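Local atomic coordinates of PrgX (Enterococcus faecalis, PDB entry 2AWI), a protein that serves as the receptor for the peptide sex pheromone cCF10 and probably binds DNA as a repressor in the regulation of conjugation. Residues Y238-K249 against E279-F289. The protein carries 1 engineered substitution. Residues are numbered along the deposited sequence; the frame is centred on the assembly and turned at random.
Sequences YLKQIYQFLTDK and ELTKISAKEKF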
loop_
_atom_site.group_PDB
_atom_site.type_symbol
_atom_site.label_atom_id
_atom_site.label_comp_id
_atom_site.label_asym_id
_atom_site.label_seq_id
_atom_site.Cartn_x
_atom_site.Cartn_y
_atom_site.Cartn_z
ATOM N N TYR A 238 8.721 13.258 9.719
ATOM C CA TYR A 238 9.193 12.667 8.477
ATOM C C TYR A 238 10.723 12.748 8.470
ATOM O O TYR A 238 11.399 11.851 7.971
ATOM C CB TYR A 238 8.613 13.417 7.269
ATOM C CG TYR A 238 9.536 13.474 6.067
ATOM C CD1 TYR A 238 10.413 14.540 5.888
ATOM C CD2 TYR A 238 9.552 12.449 5.126
ATOM C CE1 TYR A 238 11.285 14.585 4.802
ATOM C CE2 TYR A 238 10.420 12.481 4.037
ATOM C CZ TYR A 238 11.284 13.551 3.882
ATOM O OH TYR A 238 12.147 13.585 2.809
ATOM N N LEU A 239 11.258 13.831 9.026
ATOM C CA LEU A 239 12.697 14.019 9.090
ATOM C C LEU A 239 13.263 13.031 10.104
ATOM O O LEU A 239 14.396 12.578 9.981
ATOM C CB LEU A 239 13.021 15.464 9.486
ATOM C CG LEU A 239 12.733 16.475 8.369
ATOM C CD1 LEU A 239 12.690 17.902 8.920
ATOM C CD2 LEU A 239 13.800 16.337 7.291
ATOM N N LYS A 240 12.450 12.693 11.095
ATOM C CA LYS A 240 12.838 11.739 12.121
ATOM C C LYS A 240 12.915 10.358 11.475
ATOM O O LYS A 240 13.831 9.583 11.750
ATOM C CB LYS A 240 11.808 11.739 13.252
ATOM C CG LYS A 240 12.083 10.752 14.372
ATOM C CD LYS A 240 10.942 10.763 15.380
ATOM C CE LYS A 240 11.089 9.666 16.419
ATOM N NZ LYS A 240 9.928 9.643 17.359
ATOM N N GLN A 241 11.950 10.052 10.611
ATOM C CA GLN A 241 11.934 8.767 9.922
ATOM C C GLN A 241 13.187 8.668 9.050
ATOM O O GLN A 241 13.781 7.601 8.922
ATOM C CB GLN A 241 10.678 8.633 9.053
ATOM C CG GLN A 241 9.362 8.574 9.828
ATOM C CD GLN A 241 9.324 7.448 10.845
ATOM O OE1 GLN A 241 9.584 6.290 10.520
ATOM N NE2 GLN A 241 8.994 7.785 12.086
ATOM N N ILE A 242 13.582 9.786 8.451
ATOM C CA ILE A 242 14.776 9.810 7.616
ATOM C C ILE A 242 16.008 9.636 8.507
ATOM O O ILE A 242 16.956 8.951 8.139
ATOM C CB ILE A 242 14.882 11.133 6.842
ATOM C CG1 ILE A 242 13.692 11.266 5.891
ATOM C CG2 ILE A 242 16.205 11.204 6.087
ATOM C CD1 ILE A 242 13.590 10.145 4.866
ATOM N N TYR A 243 15.981 10.261 9.681
ATOM C CA TYR A 243 17.077 10.161 10.638
ATOM C C TYR A 243 17.303 8.695 11.006
ATOM O O TYR A 243 18.440 8.230 11.047
ATOM C CB TYR A 243 16.746 10.951 11.906
ATOM C CG TYR A 243 17.726 10.738 13.046
ATOM C CD1 TYR A 243 18.950 11.404 13.073
ATOM C CD2 TYR A 243 17.435 9.858 14.090
ATOM C CE1 TYR A 243 19.863 11.201 14.111
ATOM C CE2 TYR A 243 18.345 9.648 15.135
ATOM C CZ TYR A 243 19.556 10.324 15.135
ATOM O OH TYR A 243 20.472 10.120 16.146
ATOM N N GLN A 244 16.211 7.982 11.277
ATOM C CA GLN A 244 16.267 6.572 11.651
ATOM C C GLN A 244 16.800 5.700 10.519
ATOM O O GLN A 244 17.469 4.699 10.762
ATOM C CB GLN A 244 14.877 6.079 12.062
ATOM C CG GLN A 244 14.276 6.824 13.245
ATOM C CD GLN A 244 12.849 6.392 13.559
ATOM O OE1 GLN A 244 12.219 6.914 14.481
ATOM N NE2 GLN A 244 12.333 5.436 12.791
ATOM N N PHE A 245 16.493 6.077 9.284
ATOM C CA PHE A 245 16.954 5.325 8.129
ATOM C C PHE A 245 18.455 5.549 7.973
ATOM O O PHE A 245 19.227 4.604 7.765
ATOM C CB PHE A 245 16.232 5.797 6.865
ATOM C CG PHE A 245 16.621 5.043 5.621
ATOM C CD1 PHE A 245 16.275 3.701 5.461
ATOM C CD2 PHE A 245 17.337 5.674 4.610
ATOM C CE1 PHE A 245 16.635 2.999 4.311
ATOM C CE2 PHE A 245 17.703 4.985 3.454
ATOM C CZ PHE A 245 17.352 3.642 3.302
ATOM N N LEU A 246 18.863 6.808 8.075
ATOM C CA LEU A 246 20.263 7.165 7.938
ATOM C C LEU A 246 21.131 6.503 9.004
ATOM O O LEU A 246 22.298 6.210 8.760
ATOM C CB LEU A 246 20.430 8.686 8.015
ATOM C CG LEU A 246 19.760 9.529 6.931
ATOM C CD1 LEU A 246 20.170 10.981 7.118
ATOM C CD2 LEU A 246 20.166 9.031 5.547
ATOM N N THR A 247 20.554 6.263 10.177
ATOM C CA THR A 247 21.286 5.653 11.285
ATOM C C THR A 247 21.445 4.144 11.144
ATOM O O THR A 247 22.537 3.609 11.333
ATOM C CB THR A 247 20.597 5.943 12.629
ATOM O OG1 THR A 247 20.577 7.360 12.860
ATOM C CG2 THR A 247 21.340 5.250 13.771
ATOM N N ASP A 248 20.350 3.464 10.820
ATOM C CA ASP A 248 20.363 2.017 10.653
ATOM C C ASP A 248 19.429 1.581 9.532
ATOM O O ASP A 248 18.398 0.968 9.789
ATOM C CB ASP A 248 19.958 1.330 11.961
ATOM C CG ASP A 248 18.888 2.094 12.718
ATOM O OD1 ASP A 248 19.190 3.197 13.216
ATOM O OD2 ASP A 248 17.747 1.598 12.819
ATOM N N LYS A 249 19.809 1.892 8.293
ATOM C CA LYS A 249 19.022 1.562 7.104
ATOM C C LYS A 249 17.806 0.687 7.373
ATOM O O LYS A 249 17.765 -0.492 7.024
ATOM C CB LYS A 249 19.915 0.920 6.038
ATOM C CG LYS A 249 21.030 1.840 5.557
ATOM C CD LYS A 249 20.479 3.223 5.212
ATOM C CE LYS A 249 21.575 4.201 4.808
ATOM N NZ LYS A 249 22.168 3.865 3.480
ATOM N N GLU A 279 13.590 16.649 -1.500
ATOM C CA GLU A 279 14.448 16.305 -0.373
ATOM C C GLU A 279 14.789 14.825 -0.376
ATOM O O GLU A 279 15.957 14.452 -0.417
ATOM C CB GLU A 279 13.772 16.675 0.958
ATOM C CG GLU A 279 14.325 17.944 1.605
ATOM C CD GLU A 279 13.445 18.495 2.725
ATOM O OE1 GLU A 279 13.097 17.738 3.654
ATOM O OE2 GLU A 279 13.110 19.698 2.678
ATOM N N LEU A 280 13.764 13.983 -0.342
ATOM C CA LEU A 280 13.959 12.537 -0.322
ATOM C C LEU A 280 14.715 12.011 -1.543
ATOM O O LEU A 280 15.387 10.983 -1.466
ATOM C CB LEU A 280 12.607 11.826 -0.207
ATOM C CG LEU A 280 12.655 10.297 -0.130
ATOM C CD1 LEU A 280 13.403 9.870 1.126
ATOM C CD2 LEU A 280 11.246 9.737 -0.128
ATOM N N THR A 281 14.603 12.711 -2.666
ATOM C CA THR A 281 15.289 12.297 -3.886
ATOM C C THR A 281 16.794 12.484 -3.727
ATOM O O THR A 281 17.588 11.648 -4.163
ATOM C CB THR A 281 14.812 13.117 -5.109
ATOM O OG1 THR A 281 13.419 12.876 -5.335
ATOM C CG2 THR A 281 15.587 12.719 -6.355
ATOM N N LYS A 282 17.181 13.584 -3.091
ATOM C CA LYS A 282 18.590 13.875 -2.875
ATOM C C LYS A 282 19.141 13.005 -1.754
ATOM O O LYS A 282 20.265 12.507 -1.836
ATOM C CB LYS A 282 18.770 15.359 -2.555
ATOM C CG LYS A 282 18.260 16.269 -3.667
ATOM C CD LYS A 282 18.450 17.742 -3.346
ATOM C CE LYS A 282 17.908 18.620 -4.472
ATOM N NZ LYS A 282 18.155 20.078 -4.249
ATOM N N ILE A 283 18.345 12.814 -0.710
ATOM C CA ILE A 283 18.762 11.984 0.408
ATOM C C ILE A 283 19.070 10.591 -0.134
ATOM O O ILE A 283 20.152 10.049 0.088
ATOM C CB ILE A 283 17.641 11.847 1.467
ATOM C CG1 ILE A 283 17.279 13.218 2.047
ATOM C CG2 ILE A 283 18.092 10.913 2.578
ATOM C CD1 ILE A 283 18.347 13.813 2.942
ATOM N N SER A 284 18.101 10.028 -0.855
ATOM C CA SER A 284 18.219 8.693 -1.439
ATOM C C SER A 284 19.426 8.511 -2.359
ATOM O O SER A 284 20.046 7.448 -2.376
ATOM C CB SER A 284 16.940 8.343 -2.205
ATOM O OG SER A 284 15.842 8.216 -1.320
ATOM N N ALA A 285 19.750 9.542 -3.133
ATOM C CA ALA A 285 20.889 9.471 -4.037
ATOM C C ALA A 285 22.189 9.319 -3.246
ATOM O O ALA A 285 22.988 8.421 -3.521
ATOM C CB ALA A 285 20.938 10.718 -4.913
ATOM N N LYS A 286 22.394 10.186 -2.256
ATOM C CA LYS A 286 23.602 10.133 -1.436
ATOM C C LYS A 286 23.764 8.771 -0.771
ATOM O O LYS A 286 24.882 8.340 -0.476
ATOM C CB LYS A 286 23.570 11.235 -0.371
ATOM C CG LYS A 286 23.622 12.650 -0.951
ATOM C CD LYS A 286 23.336 13.734 0.093
ATOM C CE LYS A 286 24.342 13.718 1.234
ATOM N NZ LYS A 286 24.151 14.889 2.135
ATOM N N GLU A 287 22.648 8.089 -0.540
ATOM C CA GLU A 287 22.698 6.776 0.089
ATOM C C GLU A 287 22.683 5.669 -0.963
ATOM O O GLU A 287 22.655 4.482 -0.632
ATOM C CB GLU A 287 21.520 6.603 1.054
ATOM C CG GLU A 287 21.442 7.671 2.134
ATOM C CD GLU A 287 22.653 7.681 3.049
ATOM O OE1 GLU A 287 22.927 6.649 3.694
ATOM O OE2 GLU A 287 23.329 8.727 3.128
ATOM N N LYS A 288 22.709 6.069 -2.232
ATOM C CA LYS A 288 22.703 5.131 -3.352
ATOM C C LYS A 288 21.455 4.248 -3.400
ATOM O O LYS A 288 21.512 3.093 -3.829
ATOM C CB LYS A 288 23.963 4.256 -3.314
ATOM C CG LYS A 288 25.254 5.054 -3.260
ATOM C CD LYS A 288 25.359 6.011 -4.438
ATOM C CE LYS A 288 26.548 6.949 -4.290
ATOM N NZ LYS A 288 27.814 6.189 -4.095
ATOM N N PHE A 289 20.332 4.806 -2.954
ATOM C CA PHE A 289 19.049 4.114 -2.963
ATOM C C PHE A 289 18.162 4.781 -4.003
ATOM O O PHE A 289 18.143 6.007 -4.115
ATOM C CB PHE A 289 18.357 4.219 -1.601
ATOM C CG PHE A 289 18.528 3.008 -0.728
ATOM C CD1 PHE A 289 19.663 2.856 0.065
ATOM C CD2 PHE A 289 17.539 2.027 -0.685
ATOM C CE1 PHE A 289 19.809 1.743 0.895
ATOM C CE2 PHE A 289 17.672 0.912 0.138
ATOM C CZ PHE A 289 18.810 0.769 0.932
#
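Phe245 points the CZ end of its ring at the face of Phe289. The two rings form a T-shaped pair, with planes at 78° and centroids 5.3 Å apart. CZ of Phe245 sits over the centre of the Phe289 ring. CG of Phe245 lies anti to the backbone N (chi1 -178°), which carries the ring out toward that face. A bend at chi2 lays CD of Lys249 over one face of Phe245, and a second bend at chi4 turns NZ to Glu287. NZ of Lys249 lies 2.9 Å from OE1 of Glu287, a salt bridge with a weak hydrogen bond. The other carboxylate oxygen, OE2, is held by Arg205, so two cations grip this acid. CD2 of Leu246 packs against the same carboxylate, 3.8 Å from CD of Glu287.

The segments 238-248 and 279-286, on helices 230-248 and 270-286, run nearly parallel, at 5°, with axes 12.0 Å apart at closest approach. Helix 251-266 joins them in sequence and touches both, as in the helical-hairpin stacking of TPR-like repeats. A Schellman motif at Lys288 ends the second helix and turns the chain into Phe289.

Further back, Ile242 splits its branches. CD1 of Ile242 meets CD1 of Leu280 at 3.8 Å, and its CG2 meets CG2 of Ile283 at 4.0 Å. The OH of Tyr238 rests 3.5 Å from CB of Leu280, while OE1 of Glu279 approaches the tyrosine ring at its edge. At the other end, Phe289 of a second subunit packs on Phe245.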